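Local coordinates for MMACHC-like protein (PDB 5UJC), which probably catalyses the flavin-dependent reductive removal of cyanide from cyanocobalamin and the glutathione-dependent dealkylation of methylcobalamin, and binds methylcobalamin, at residues D63-A68 with M246-R251; R70-Q75 with Q95-D100; F231-F234 with R239-S242. One frame throughout, in Å; residues are numbered along the deposited sequence. Where two conformers were deposited one is given.

Interaction 1: D63-A68 with M246-R251; sequences DMFDVA and MEFFGR
F65 pushes the far end of its ring in beside F248 and F249, and the three form an aromatic cluster between two helices. The leading edge does most of the touching: F65 CE2 stands over one face of F248, nearer its rim than its middle, and comes to 3.5 Å from F248 CD1. F65 CZ reaches further back, to 3.8 Å from F248 CB. The two ring planes meet at 55°, with centroids 4.9 Å apart. F249 meets the flank of F65 more loosely, F249 CE2 lying 4.2 Å from F65 CD2, and its own face receives F248 CD1. Both F65 and F248 carry CG anti to the backbone N (chi1 178° and -177°), which drives each ring out from its helix toward the other.

The cluster joins helix 62-80 to the C-terminal end of helix 243-250 through two segments 178 residues apart in the chain, and it borders the cobalamin pocket, since F249 is part of its lining and its carbonyl oxygen accepts a hydrogen bond from the corrinoid. Phenylalanine suits such a place: a broad, rigid hydrocarbon fills the interior without bringing a polar atom that needs a partner.

In the next shell L260 of helix 257-265 touches both F65 and F248, I94 of helix 93-109 reaches F248, and the rings of W263 and F69 meet F65. The helix bearing F65 widens here into a pi-type turn, D63 O accepting from V67 N and, at 3.1 Å, from A68 N.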
ATOM      1  N   ASP A  63      -6.404  -3.540   9.800  1.00  9.26           N
ATOM      2  CA  ASP A  63      -6.534  -4.931  10.225  1.00  8.84           C
ATOM      3  C   ASP A  63      -5.558  -5.921   9.542  1.00  8.39           C
ATOM      4  O   ASP A  63      -5.400  -7.025  10.025  1.00 10.13           O
ATOM      5  CB  ASP A  63      -7.970  -5.431  10.092  1.00 10.74           C
ATOM      6  CG  ASP A  63      -8.887  -4.886  11.179  1.00 14.38           C
ATOM      7  OD1 ASP A  63      -8.397  -4.361  12.191  1.00 15.72           O
ATOM      8  OD2 ASP A  63     -10.093  -5.039  11.047  1.00 19.45           O
ATOM      9  N   MET A  64      -4.872  -5.509   8.464  0.50  8.27           N
ATOM     10  CA  MET A  64      -3.871  -6.395   7.881  0.50  8.58           C
ATOM     11  C   MET A  64      -2.844  -6.765   8.937  0.50  7.81           C
ATOM     12  O   MET A  64      -2.582  -7.946   9.188  0.50  9.56           O
ATOM     13  CB  MET A  64      -3.176  -5.771   6.667  0.50  9.01           C
ATOM     14  CG  MET A  64      -2.248  -6.750   5.952  0.50  9.03           C
ATOM     15  SD  MET A  64      -0.705  -6.022   5.337  0.50  9.26           S
ATOM     16  CE  MET A  64       0.130  -5.567   6.883  0.50  9.69           C
ATOM     17  N   PHE A  65      -2.284  -5.756   9.586  1.00  8.10           N
ATOM     18  CA  PHE A  65      -1.317  -5.980  10.656  1.00  7.76           C
ATOM     19  C   PHE A  65      -2.019  -6.477  11.944  1.00  7.47           C
ATOM     20  O   PHE A  65      -1.574  -7.443  12.578  1.00  8.41           O
ATOM     21  CB  PHE A  65      -0.543  -4.683  10.911  1.00  7.49           C
ATOM     22  CG  PHE A  65       0.459  -4.760  12.026  1.00  8.62           C
ATOM     23  CD1 PHE A  65       0.078  -4.519  13.350  1.00  7.80           C
ATOM     24  CD2 PHE A  65       1.789  -5.037  11.759  1.00  8.53           C
ATOM     25  CE1 PHE A  65       1.021  -4.503  14.359  1.00  9.25           C
ATOM     26  CE2 PHE A  65       2.717  -5.078  12.775  1.00  9.76           C
ATOM     27  CZ  PHE A  65       2.335  -4.782  14.074  1.00  9.74           C
ATOM     28  N   ASP A  66      -3.077  -5.771  12.358  1.00  7.79           N
ATOM     29  CA  ASP A  66      -3.654  -6.000  13.676  1.00  8.38           C
ATOM     30  C   ASP A  66      -4.391  -7.337  13.811  1.00  9.11           C
ATOM     31  O   ASP A  66      -4.523  -7.841  14.912  1.00 11.72           O
ATOM     32  CB  ASP A  66      -4.567  -4.844  14.081  1.00  9.80           C
ATOM     33  CG  ASP A  66      -3.800  -3.545  14.348  1.00 10.43           C
ATOM     34  OD1 ASP A  66      -2.691  -3.623  14.872  1.00 12.65           O
ATOM     35  OD2 ASP A  66      -4.356  -2.432  14.092  1.00 11.56           O
ATOM     36  N   VAL A  67      -4.893  -7.861  12.699  1.00  9.66           N
ATOM     37  CA  VAL A  67      -5.656  -9.091  12.709  1.00 10.82           C
ATOM     38  C   VAL A  67      -4.938 -10.193  11.918  1.00 10.40           C
ATOM     39  O   VAL A  67      -4.534 -11.222  12.498  1.00 11.24           O
ATOM     40  CB  VAL A  67      -7.073  -8.894  12.183  1.00 12.18           C
ATOM     41  CG1 VAL A  67      -7.840 -10.220  12.170  1.00 14.66           C
ATOM     42  CG2 VAL A  67      -7.811  -7.854  13.013  1.00 13.92           C
ATOM     43  N   ALA A  68      -4.746  -9.986  10.621  1.00 10.27           N
ATOM     44  CA  ALA A  68      -4.249 -11.094   9.759  1.00 10.32           C
ATOM     45  C   ALA A  68      -2.784 -11.462  10.066  1.00  9.70           C
ATOM     46  O   ALA A  68      -2.440 -12.641  10.225  1.00 11.76           O
ATOM     47  CB  ALA A  68      -4.434 -10.759   8.294  1.00 11.79           C
ATOM     48  N   MET A 246       1.525   1.373  15.054  1.00  8.00           N
ATOM     49  CA  MET A 246       2.259   2.621  14.867  1.00  9.03           C
ATOM     50  C   MET A 246       3.676   2.530  15.480  1.00  8.60           C
ATOM     51  O   MET A 246       4.642   3.054  14.914  1.00 10.23           O
ATOM     52  CB  MET A 246       1.451   3.790  15.412  1.00 10.03           C
ATOM     53  CG  MET A 246       0.253   4.115  14.542  1.00 11.20           C
ATOM     54  SD  MET A 246      -0.636   5.591  14.963  1.00 13.26           S
ATOM     55  CE  MET A 246      -1.513   5.026  16.367  1.00 14.90           C
ATOM     56  N   GLU A 247       3.815   1.819  16.610  1.00  8.26           N
ATOM     57  CA  GLU A 247       5.126   1.644  17.205  0.54  9.13           C
ATOM     58  C   GLU A 247       6.003   0.791  16.267  1.00  9.87           C
ATOM     59  O   GLU A 247       7.170   1.104  16.038  1.00 11.21           O
ATOM     60  CB  GLU A 247       5.013   0.974  18.580  0.54  9.31           C
ATOM     61  CG  GLU A 247       6.355   0.765  19.288  0.54 10.03           C
ATOM     62  CD  GLU A 247       7.071   2.050  19.620  0.54 11.46           C
ATOM     63  OE1 GLU A 247       6.389   3.075  19.867  0.54 15.06           O
ATOM     64  OE2 GLU A 247       8.310   2.031  19.657  0.54 13.10           O
ATOM     65  N   PHE A 248       5.420  -0.280  15.737  1.00  8.89           N
ATOM     66  CA  PHE A 248       6.122  -1.191  14.843  1.00  9.08           C
ATOM     67  C   PHE A 248       6.666  -0.444  13.600  1.00  8.78           C
ATOM     68  O   PHE A 248       7.861  -0.490  13.308  1.00  9.62           O
ATOM     69  CB  PHE A 248       5.155  -2.316  14.444  1.00  8.77           C
ATOM     70  CG  PHE A 248       5.751  -3.378  13.582  1.00  8.75           C
ATOM     71  CD1 PHE A 248       5.705  -3.283  12.191  1.00  8.75           C
ATOM     72  CD2 PHE A 248       6.289  -4.536  14.151  1.00  9.13           C
ATOM     73  CE1 PHE A 248       6.189  -4.300  11.401  1.00  9.90           C
ATOM     74  CE2 PHE A 248       6.782  -5.542  13.348  1.00 10.57           C
ATOM     75  CZ  PHE A 248       6.720  -5.428  11.976  1.00 10.15           C
ATOM     76  N   PHE A 249       5.796   0.237  12.880  1.00  8.88           N
ATOM     77  CA  PHE A 249       6.225   0.877  11.633  1.00  8.70           C
ATOM     78  C   PHE A 249       7.033   2.140  11.852  1.00  9.07           C
ATOM     79  O   PHE A 249       7.732   2.590  10.954  1.00 10.89           O
ATOM     80  CB  PHE A 249       5.035   1.140  10.709  1.00  9.15           C
ATOM     81  CG  PHE A 249       4.470  -0.117  10.080  1.00  9.94           C
ATOM     82  CD1 PHE A 249       5.273  -0.956   9.338  1.00 10.41           C
ATOM     83  CD2 PHE A 249       3.112  -0.423  10.194  1.00 10.16           C
ATOM     84  CE1 PHE A 249       4.743  -2.094   8.738  1.00 11.15           C
ATOM     85  CE2 PHE A 249       2.583  -1.541   9.608  1.00 11.14           C
ATOM     86  CZ  PHE A 249       3.405  -2.383   8.858  1.00 11.57           C
ATOM     87  N   GLY A 250       6.994   2.697  13.048  1.00  9.66           N
ATOM     88  CA  GLY A 250       7.848   3.851  13.367  1.00 12.11           C
ATOM     89  C   GLY A 250       9.302   3.496  13.674  1.00 11.98           C
ATOM     90  O   GLY A 250      10.166   4.384  13.746  1.00 18.96           O
ATOM     91  N   ARG A 251       9.575   2.216  13.891  1.00 11.13           N
ATOM     92  CA  ARG A 251      10.910   1.739  14.237  1.00 12.46           C
ATOM     93  C   ARG A 251      11.633   1.207  13.035  1.00 12.30           C
ATOM     94  O   ARG A 251      11.013   0.665  12.135  1.00 13.19           O
ATOM     95  CB  ARG A 251      10.835   0.580  15.254  1.00 15.09           C
ATOM     96  CG  ARG A 251      10.428   0.997  16.629  1.00 15.99           C
ATOM     97  CD  ARG A 251      10.433  -0.184  17.522  1.00 16.39           C
ATOM     98  NE  ARG A 251      10.021   0.136  18.880  1.00 20.16           N
ATOM     99  CZ  ARG A 251      10.308  -0.602  19.945  1.00 24.58           C
ATOM    100  NH1 ARG A 251      11.059  -1.734  19.838  1.00 25.30           N
ATOM    101  NH2 ARG A 251       9.866  -0.222  21.119  1.00 30.61           N
TER

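Interaction 2: R70-Q75 with Q95-D100; sequences RKWVVQ and QSFLED
W72 lays its indole against the side of helix 93-109, where F97, S96 and D100 each meet it differently. F97 takes the face: its CB sits over the middle of the ring system, 3.8 Å above the plane, and its CA makes a CH-pi contact 3.9 Å from the centroid of the five-membered ring. The phenyl ring turns its edge to the same indole in a T-shaped pair, with F97 CD1 3.6 Å from W72 CB. At the rim of the indole, W72 NE1 donates to D100 OD2 over 2.9 Å, nearly straight at 168°; the carboxylate oxygen lies in the ring plane and is met on its anti side, somewhat out of the carboxylate plane. S96 CB packs at the benzene end, 3.8 Å from W72 CH2, while its hydroxyl is bonded back to S92 O.

This is the packing of two helices, 62-80 and 93-109, crossing nearly at right angles, their segment axes 10.6 Å apart. Tryptophan suits this spacing: its indole reaches the second helix and offers one N-H to the aspartate. Its CG stands anti to the backbone N (chi1 -179°), carrying the indole out toward helix 93-109. A leucine here would probably leave D100 without its N-H donor and open a gap over F97. D100 holds CG beside its own backbone N (chi1 -80°), which tips the carboxylate back toward the preceding turn and within reach of W72 NE1. V90 touches both W72 and S96, and F97 also packs on A68, one turn before the tryptophan.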
ATOM      1  N   ARG A  70      -1.127 -10.731  12.793  1.00  8.77           N
ATOM      2  CA  ARG A  70      -1.066 -11.256  14.146  1.00  9.64           C
ATOM      3  C   ARG A  70      -1.340 -12.770  14.165  1.00 10.89           C
ATOM      4  O   ARG A  70      -0.608 -13.535  14.808  1.00 11.02           O
ATOM      5  CB  ARG A  70      -2.015 -10.509  15.056  1.00 10.60           C
ATOM      6  CG  ARG A  70      -2.007 -11.009  16.495  1.00 10.55           C
ATOM      7  CD  ARG A  70      -2.724 -10.054  17.414  1.00 12.53           C
ATOM      8  NE  ARG A  70      -2.736 -10.519  18.792  1.00 14.26           N
ATOM      9  CZ  ARG A  70      -3.127  -9.786  19.820  1.00 13.83           C
ATOM     10  NH1 ARG A  70      -3.540  -8.526  19.641  1.00 17.59           N
ATOM     11  NH2 ARG A  70      -3.083 -10.289  21.045  1.00 18.77           N
ATOM     12  N   LYS A  71      -2.397 -13.208  13.450  1.00 10.96           N
ATOM     13  CA  LYS A  71      -2.701 -14.641  13.360  1.00 12.47           C
ATOM     14  C   LYS A  71      -1.514 -15.423  12.771  1.00 12.51           C
ATOM     15  O   LYS A  71      -1.170 -16.515  13.259  1.00 13.80           O
ATOM     16  CB  LYS A  71      -3.951 -14.871  12.538  1.00 16.12           C
ATOM     17  CG  LYS A  71      -5.217 -14.471  13.229  1.00 20.75           C
ATOM     18  CD  LYS A  71      -6.434 -14.674  12.343  1.00 31.49           C
ATOM     19  CE  LYS A  71      -7.643 -13.893  12.854  1.00 37.48           C
ATOM     20  NZ  LYS A  71      -8.816 -14.055  11.940  1.00 58.95           N
ATOM     21  N   TRP A  72      -0.883 -14.855  11.751  1.00 11.53           N
ATOM     22  CA  TRP A  72       0.220 -15.494  11.081  1.00 11.16           C
ATOM     23  C   TRP A  72       1.430 -15.619  12.036  1.00 10.53           C
ATOM     24  O   TRP A  72       2.069 -16.675  12.100  1.00 10.90           O
ATOM     25  CB  TRP A  72       0.568 -14.709   9.808  1.00 12.29           C
ATOM     26  CG  TRP A  72       1.698 -15.276   8.978  1.00 13.17           C
ATOM     27  CD1 TRP A  72       1.582 -16.083   7.857  1.00 14.77           C
ATOM     28  CD2 TRP A  72       3.085 -14.934   9.075  1.00 13.42           C
ATOM     29  NE1 TRP A  72       2.822 -16.315   7.312  1.00 14.69           N
ATOM     30  CE2 TRP A  72       3.766 -15.629   8.026  1.00 13.30           C
ATOM     31  CE3 TRP A  72       3.830 -14.142   9.957  1.00 13.28           C
ATOM     32  CZ2 TRP A  72       5.158 -15.538   7.836  1.00 15.18           C
ATOM     33  CZ3 TRP A  72       5.223 -14.048   9.764  1.00 15.60           C
ATOM     34  CH2 TRP A  72       5.865 -14.738   8.700  1.00 16.04           C
ATOM     35  N   VAL A  73       1.714 -14.558  12.800  1.00  9.88           N
ATOM     36  CA  VAL A  73       2.839 -14.589  13.741  1.00 10.13           C
ATOM     37  C   VAL A  73       2.589 -15.626  14.850  1.00 10.27           C
ATOM     38  O   VAL A  73       3.505 -16.353  15.248  1.00 11.12           O
ATOM     39  CB  VAL A  73       3.076 -13.212  14.360  1.00 11.45           C
ATOM     40  CG1 VAL A  73       4.041 -13.294  15.514  1.00 12.87           C
ATOM     41  CG2 VAL A  73       3.592 -12.253  13.319  1.00 12.21           C
ATOM     42  N   VAL A  74       1.356 -15.700  15.332  1.00 10.00           N
ATOM     43  CA  VAL A  74       0.995 -16.710  16.343  1.00 11.53           C
ATOM     44  C   VAL A  74       1.273 -18.106  15.804  1.00 12.19           C
ATOM     45  O   VAL A  74       1.891 -18.959  16.489  1.00 13.15           O
ATOM     46  CB  VAL A  74      -0.468 -16.548  16.785  1.00 14.21           C
ATOM     47  CG1 VAL A  74      -0.920 -17.740  17.630  1.00 17.15           C
ATOM     48  CG2 VAL A  74      -0.615 -15.259  17.575  1.00 15.84           C
ATOM     49  N   GLN A  75       0.850 -18.360  14.573  1.00 12.35           N
ATOM     50  CA  GLN A  75       1.038 -19.681  13.989  1.00 13.63           C
ATOM     51  C   GLN A  75       2.521 -19.976  13.767  1.00 11.96           C
ATOM     52  O   GLN A  75       2.981 -21.081  14.026  1.00 13.27           O
ATOM     53  CB  GLN A  75       0.279 -19.789  12.663  1.00 15.94           C
ATOM     54  CG  GLN A  75       0.325 -21.183  12.046  1.00 19.65           C
ATOM     55  CD  GLN A  75      -0.321 -22.222  12.953  1.00 21.80           C
ATOM     56  OE1 GLN A  75      -1.493 -22.104  13.300  1.00 29.19           O
ATOM     57  NE2 GLN A  75       0.445 -23.230  13.354  1.00 25.51           N
ATOM     58  N   GLN A  95       6.853  -9.075   4.788  1.00  8.72           N
ATOM     59  CA  GLN A  95       6.925  -9.561   3.398  1.00  8.80           C
ATOM     60  C   GLN A  95       6.720 -11.060   3.298  1.00  9.66           C
ATOM     61  O   GLN A  95       6.079 -11.546   2.368  1.00 10.41           O
ATOM     62  CB  GLN A  95       8.251  -9.155   2.768  1.00  8.97           C
ATOM     63  CG  GLN A  95       8.276  -7.682   2.463  1.00 10.29           C
ATOM     64  CD  GLN A  95       9.628  -7.170   2.003  1.00  9.76           C
ATOM     65  OE1 GLN A  95      10.630  -7.901   1.975  1.00 12.57           O
ATOM     66  NE2 GLN A  95       9.671  -5.893   1.654  1.00 10.46           N
ATOM     67  N   SER A  96       7.161 -11.778   4.301  1.00  9.86           N
ATOM     68  CA  SER A  96       6.927 -13.220   4.334  1.00  9.97           C
ATOM     69  C   SER A  96       5.412 -13.533   4.466  1.00  9.30           C
ATOM     70  O   SER A  96       4.872 -14.396   3.774  1.00 11.53           O
ATOM     71  CB  SER A  96       7.716 -13.875   5.491  1.00 11.24           C
ATOM     72  OG  SER A  96       9.103 -13.786   5.267  1.00 13.86           O
ATOM     73  N   PHE A  97       4.760 -12.826   5.371  1.00  9.11           N
ATOM     74  CA  PHE A  97       3.311 -12.911   5.546  1.00  9.18           C
ATOM     75  C   PHE A  97       2.585 -12.568   4.245  1.00  9.06           C
ATOM     76  O   PHE A  97       1.747 -13.332   3.786  1.00 10.36           O
ATOM     77  CB  PHE A  97       2.879 -11.986   6.680  1.00  9.88           C
ATOM     78  CG  PHE A  97       1.438 -11.592   6.631  1.00 10.36           C
ATOM     79  CD1 PHE A  97       0.438 -12.469   6.995  1.00 12.20           C
ATOM     80  CD2 PHE A  97       1.088 -10.328   6.205  1.00 12.08           C
ATOM     81  CE1 PHE A  97      -0.906 -12.066   6.942  1.00 14.34           C
ATOM     82  CE2 PHE A  97      -0.212  -9.937   6.126  1.00 14.83           C
ATOM     83  CZ  PHE A  97      -1.218 -10.790   6.497  1.00 15.20           C
ATOM     84  N   LEU A  98       2.944 -11.448   3.627  1.00  8.46           N
ATOM     85  CA  LEU A  98       2.257 -11.029   2.411  1.00  9.83           C
ATOM     86  C   LEU A  98       2.481 -12.031   1.294  1.00 11.26           C
ATOM     87  O   LEU A  98       1.551 -12.337   0.528  1.00 12.14           O
ATOM     88  CB  LEU A  98       2.734  -9.643   1.991  1.00 10.37           C
ATOM     89  CG  LEU A  98       2.212  -8.491   2.853  1.00 11.37           C
ATOM     90  CD1 LEU A  98       2.997  -7.211   2.564  1.00 13.69           C
ATOM     91  CD2 LEU A  98       0.706  -8.287   2.640  1.00 16.24           C
ATOM     92  N   GLU A  99       3.707 -12.565   1.181  1.00 11.93           N
ATOM     93  CA  GLU A  99       4.016 -13.554   0.138  0.60 14.09           C
ATOM     94  C   GLU A  99       3.123 -14.783   0.332  1.00 13.01           C
ATOM     95  O   GLU A  99       2.599 -15.345  -0.633  1.00 13.92           O
ATOM     96  CB  GLU A  99       5.520 -13.969   0.183  0.60 16.67           C
ATOM     97  CG  GLU A  99       6.541 -12.903  -0.333  0.60 19.79           C
ATOM     98  CD  GLU A  99       7.976 -13.083   0.277  0.60 18.99           C
ATOM     99  OE1 GLU A  99       8.281 -14.199   0.824  0.60 22.51           O
ATOM    100  OE2 GLU A  99       8.798 -12.103   0.227  0.60 18.63           O
ATOM    101  N   ASP A 100       2.973 -15.204   1.580  1.00 13.19           N
ATOM    102  CA  ASP A 100       2.136 -16.358   1.889  1.00 13.88           C
ATOM    103  C   ASP A 100       0.683 -16.112   1.503  1.00 13.47           C
ATOM    104  O   ASP A 100       0.050 -16.961   0.871  1.00 16.01           O
ATOM    105  CB  ASP A 100       2.210 -16.720   3.375  1.00 15.71           C
ATOM    106  CG  ASP A 100       3.442 -17.494   3.734  1.00 20.02           C
ATOM    107  OD1 ASP A 100       4.204 -17.872   2.831  1.00 26.02           O
ATOM    108  OD2 ASP A 100       3.643 -17.726   4.952  1.00 23.32           O
TER

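Interaction 3: F231-F234 with R239-S242; sequences FRDF and RRYS. With TLA (L(+)-tartaric acid), chain C.
The loop between helices 212-225 and 243-250 doubles back here beside the cobalamin pocket, and its two arms offer an arginine and a tyrosine to a bound tartrate, probably taken from the crystallisation liquor. R232 supplies two donors to one carboxylate, one to each oxygen: R232 NH2 points almost straight (177°) at tartrate O41, 2.8 Å away, and R232 NH1 gives a more bent bond of 2.9 Å to tartrate O4. From the other arm Y241 OH donates to tartrate O4 as well, at 2.8 Å, with that oxygen near the plane of the phenol ring.

The guanidinium is held between two rings. F231 CZ lies over the centre of one face, and on the opposite face Y241 CE2 comes to 3.4 Å from R232 NH1, the two planes inclined at 35°. An extended chain from CG to NE carries the group up to this slot. S229 OG, bonded to NE, and G182 O, bonded to NH1, fix its rotation further.

Further out, the neighbouring residue on each arm, D233 after R232 and R240 before Y241, joins the arms by a salt bridge. R240 grips D233 side-on with two nitrogens: R240 NE meets D233 OD1 at 2.8 Å in a virtually linear bond (178°), and R240 NH2 meets D233 OD2 at 3.0 Å, both on the syn side. The bend in the R240 chain brings the guanidinium nearly coplanar with the carboxylate. H183 NE2 is a second partner of D233 OD1, and the H183 ring meets Y241 edge-to-face.

R232 and Y241, together with R187, which also binds the tartrate, would probably favour the ionised form of a carboxylate bound here.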
ATOM      1  N   PHE A 231       0.826  12.339  10.576  1.00 10.90           N
ATOM      2  CA  PHE A 231       0.368  12.533   9.212  1.00  9.84           C
ATOM      3  C   PHE A 231      -0.831  11.640   8.884  1.00  9.73           C
ATOM      4  O   PHE A 231      -1.615  11.945   7.985  1.00 10.91           O
ATOM      5  CB  PHE A 231       1.499  12.295   8.189  1.00 11.06           C
ATOM      6  CG  PHE A 231       1.879  10.818   8.004  1.00  9.38           C
ATOM      7  CD1 PHE A 231       2.800  10.189   8.841  1.00  9.06           C
ATOM      8  CD2 PHE A 231       1.297  10.074   6.996  1.00  9.31           C
ATOM      9  CE1 PHE A 231       3.131   8.869   8.650  1.00  9.46           C
ATOM     10  CE2 PHE A 231       1.630   8.758   6.796  1.00 10.36           C
ATOM     11  CZ  PHE A 231       2.558   8.152   7.611  1.00 10.41           C
ATOM     12  N   ARG A 232      -0.935  10.509   9.584  1.00  9.24           N
ATOM     13  CA  ARG A 232      -1.981   9.549   9.256  1.00  8.50           C
ATOM     14  C   ARG A 232      -3.374  10.038   9.607  1.00  8.57           C
ATOM     15  O   ARG A 232      -4.376   9.511   9.079  1.00  9.40           O
ATOM     16  CB  ARG A 232      -1.715   8.197   9.927  1.00  8.96           C
ATOM     17  CG  ARG A 232      -0.352   7.587   9.608  1.00  8.83           C
ATOM     18  CD  ARG A 232      -0.191   6.221  10.251  1.00  9.44           C
ATOM     19  NE  ARG A 232       1.176   5.738  10.248  1.00 10.32           N
ATOM     20  CZ  ARG A 232       1.729   5.031   9.263  1.00  9.43           C
ATOM     21  NH1 ARG A 232       1.040   4.744   8.160  1.00  9.21           N
ATOM     22  NH2 ARG A 232       2.981   4.619   9.383  1.00 10.62           N
ATOM     23  N   ASP A 233      -3.451  10.994  10.537  1.00  9.38           N
ATOM     24  CA  ASP A 233      -4.739  11.468  11.034  1.00 10.60           C
ATOM     25  C   ASP A 233      -5.313  12.646  10.273  1.00 10.47           C
ATOM     26  O   ASP A 233      -6.388  13.143  10.613  1.00 11.89           O
ATOM     27  CB  ASP A 233      -4.631  11.778  12.529  1.00 12.20           C
ATOM     28  CG  ASP A 233      -4.575  10.551  13.353  1.00 12.80           C
ATOM     29  OD1 ASP A 233      -5.256   9.566  12.975  1.00 13.18           O
ATOM     30  OD2 ASP A 233      -3.880  10.557  14.388  1.00 16.57           O
ATOM     31  N   PHE A 234      -4.652  13.067   9.195  1.00 10.94           N
ATOM     32  CA  PHE A 234      -5.274  14.048   8.308  1.00 11.46           C
ATOM     33  C   PHE A 234      -6.487  13.421   7.617  1.00 12.89           C
ATOM     34  O   PHE A 234      -6.435  12.263   7.194  1.00 14.21           O
ATOM     35  CB  PHE A 234      -4.259  14.620   7.332  1.00 11.71           C
ATOM     36  CG  PHE A 234      -3.359  15.634   7.958  1.00 12.48           C
ATOM     37  CD1 PHE A 234      -2.241  15.235   8.663  1.00 15.30           C
ATOM     38  CD2 PHE A 234      -3.684  16.972   7.926  1.00 15.10           C
ATOM     39  CE1 PHE A 234      -1.443  16.162   9.302  1.00 16.22           C
ATOM     40  CE2 PHE A 234      -2.870  17.910   8.537  1.00 15.80           C
ATOM     41  CZ  PHE A 234      -1.759  17.504   9.236  1.00 16.39           C
ATOM     42  N   ARG A 239     -11.100   4.873  11.682  1.00 15.59           N
ATOM     43  CA  ARG A 239     -10.486   3.554  11.646  0.50 12.94           C
ATOM     44  C   ARG A 239      -8.982   3.724  11.412  1.00 10.69           C
ATOM     45  O   ARG A 239      -8.556   4.280  10.397  1.00 11.69           O
ATOM     46  CB  ARG A 239     -11.143   2.688  10.569  0.50 14.79           C
ATOM     47  CG  ARG A 239     -12.640   2.455  10.820  0.50 17.72           C
ATOM     48  CD  ARG A 239     -13.341   1.845   9.619  0.50 20.17           C
ATOM     49  NE  ARG A 239     -12.972   0.448   9.426  0.50 26.81           N
ATOM     50  CZ  ARG A 239     -13.285  -0.268   8.350  0.50 27.20           C
ATOM     51  NH1 ARG A 239     -13.987   0.275   7.367  0.50 25.42           N
ATOM     52  NH2 ARG A 239     -12.877  -1.513   8.250  0.50 29.13           N
ATOM     53  N   ARG A 240      -8.191   3.324  12.414  1.00 10.74           N
ATOM     54  CA  ARG A 240      -6.797   3.718  12.518  1.00 10.12           C
ATOM     55  C   ARG A 240      -5.920   2.525  12.876  1.00  9.10           C
ATOM     56  O   ARG A 240      -6.406   1.516  13.386  1.00 10.70           O
ATOM     57  CB  ARG A 240      -6.661   4.799  13.612  1.00 10.44           C
ATOM     58  CG  ARG A 240      -7.459   6.054  13.316  1.00 11.26           C
ATOM     59  CD  ARG A 240      -7.555   7.000  14.495  1.00 13.06           C
ATOM     60  NE  ARG A 240      -6.290   7.636  14.799  1.00 13.38           N
ATOM     61  CZ  ARG A 240      -5.548   7.396  15.879  1.00 15.85           C
ATOM     62  NH1 ARG A 240      -5.908   6.485  16.793  1.00 22.59           N
ATOM     63  NH2 ARG A 240      -4.425   8.056  16.039  1.00 21.33           N
ATOM     64  N   TYR A 241      -4.636   2.632  12.576  1.00  8.80           N
ATOM     65  CA  TYR A 241      -3.653   1.688  13.085  1.00  8.55           C
ATOM     66  C   TYR A 241      -3.716   1.661  14.626  1.00  8.27           C
ATOM     67  O   TYR A 241      -3.878   2.702  15.263  1.00 10.11           O
ATOM     68  CB  TYR A 241      -2.246   2.106  12.703  1.00  8.70           C
ATOM     69  CG  TYR A 241      -1.775   1.867  11.246  1.00  8.33           C
ATOM     70  CD1 TYR A 241      -2.604   1.346  10.268  1.00  9.02           C
ATOM     71  CD2 TYR A 241      -0.472   2.157  10.897  1.00  9.27           C
ATOM     72  CE1 TYR A 241      -2.121   1.097   8.978  1.00  9.35           C
ATOM     73  CE2 TYR A 241       0.029   1.885   9.631  1.00  8.67           C
ATOM     74  CZ  TYR A 241      -0.795   1.353   8.679  1.00  9.30           C
ATOM     75  OH  TYR A 241      -0.293   1.073   7.410  1.00 10.56           O
ATOM     76  N   SER A 242      -3.483   0.488  15.210  1.00  8.16           N
ATOM     77  CA  SER A 242      -3.314   0.375  16.645  1.00  9.07           C
ATOM     78  C   SER A 242      -2.041   1.067  17.104  1.00  8.77           C
ATOM     79  O   SER A 242      -1.139   1.356  16.314  1.00  9.74           O
ATOM     80  CB  SER A 242      -3.260  -1.084  17.040  1.00  8.67           C
ATOM     81  OG  SER A 242      -2.047  -1.678  16.601  1.00  9.31           O
TER
HETATM   82  O1  TLA C 301       5.449  -0.292   3.755  1.00 19.44           O
HETATM   83  O11 TLA C 301       4.532  -1.634   5.267  1.00 12.84           O
HETATM   84  C1  TLA C 301       4.643  -0.486   4.720  1.00 13.86           C
HETATM   85  C2  TLA C 301       3.908   0.678   5.237  1.00 12.96           C
HETATM   86  O2  TLA C 301       3.909   1.790   4.400  1.00 18.86           O
HETATM   87  C3  TLA C 301       4.192   1.010   6.584  1.00 12.19           C
HETATM   88  O3  TLA C 301       5.547   1.070   6.777  1.00 14.52           O
HETATM   89  C4  TLA C 301       3.513   2.217   7.055  1.00 11.72           C
HETATM   90  O4  TLA C 301       2.228   2.280   7.079  1.00 12.77           O
HETATM   91  O41 TLA C 301       4.239   3.167   7.413  1.00 11.27           O

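Interactions 1 and 2 use successive parts of helix 62-80, their centres about 12 Å apart, with A68 touching F97 between them. Interaction 3 lies on the other flank of interaction 1, about 11 Å away centre to centre, and has no touch with interaction 2, whose centre is about 22 Å off. Segment 239-242 leads directly into helix 243-250, whose N-cap residue S242 is bonded to D66 of the first helix, while Y241 packs on F249. Along the chain, interactions 2 and 3 both fall within the span that interaction 1 closes. A chain of touching contacts thus runs from the crossing of helices 62-80 and 93-109, through the aromatic cluster, to the loop beside the cobalamin.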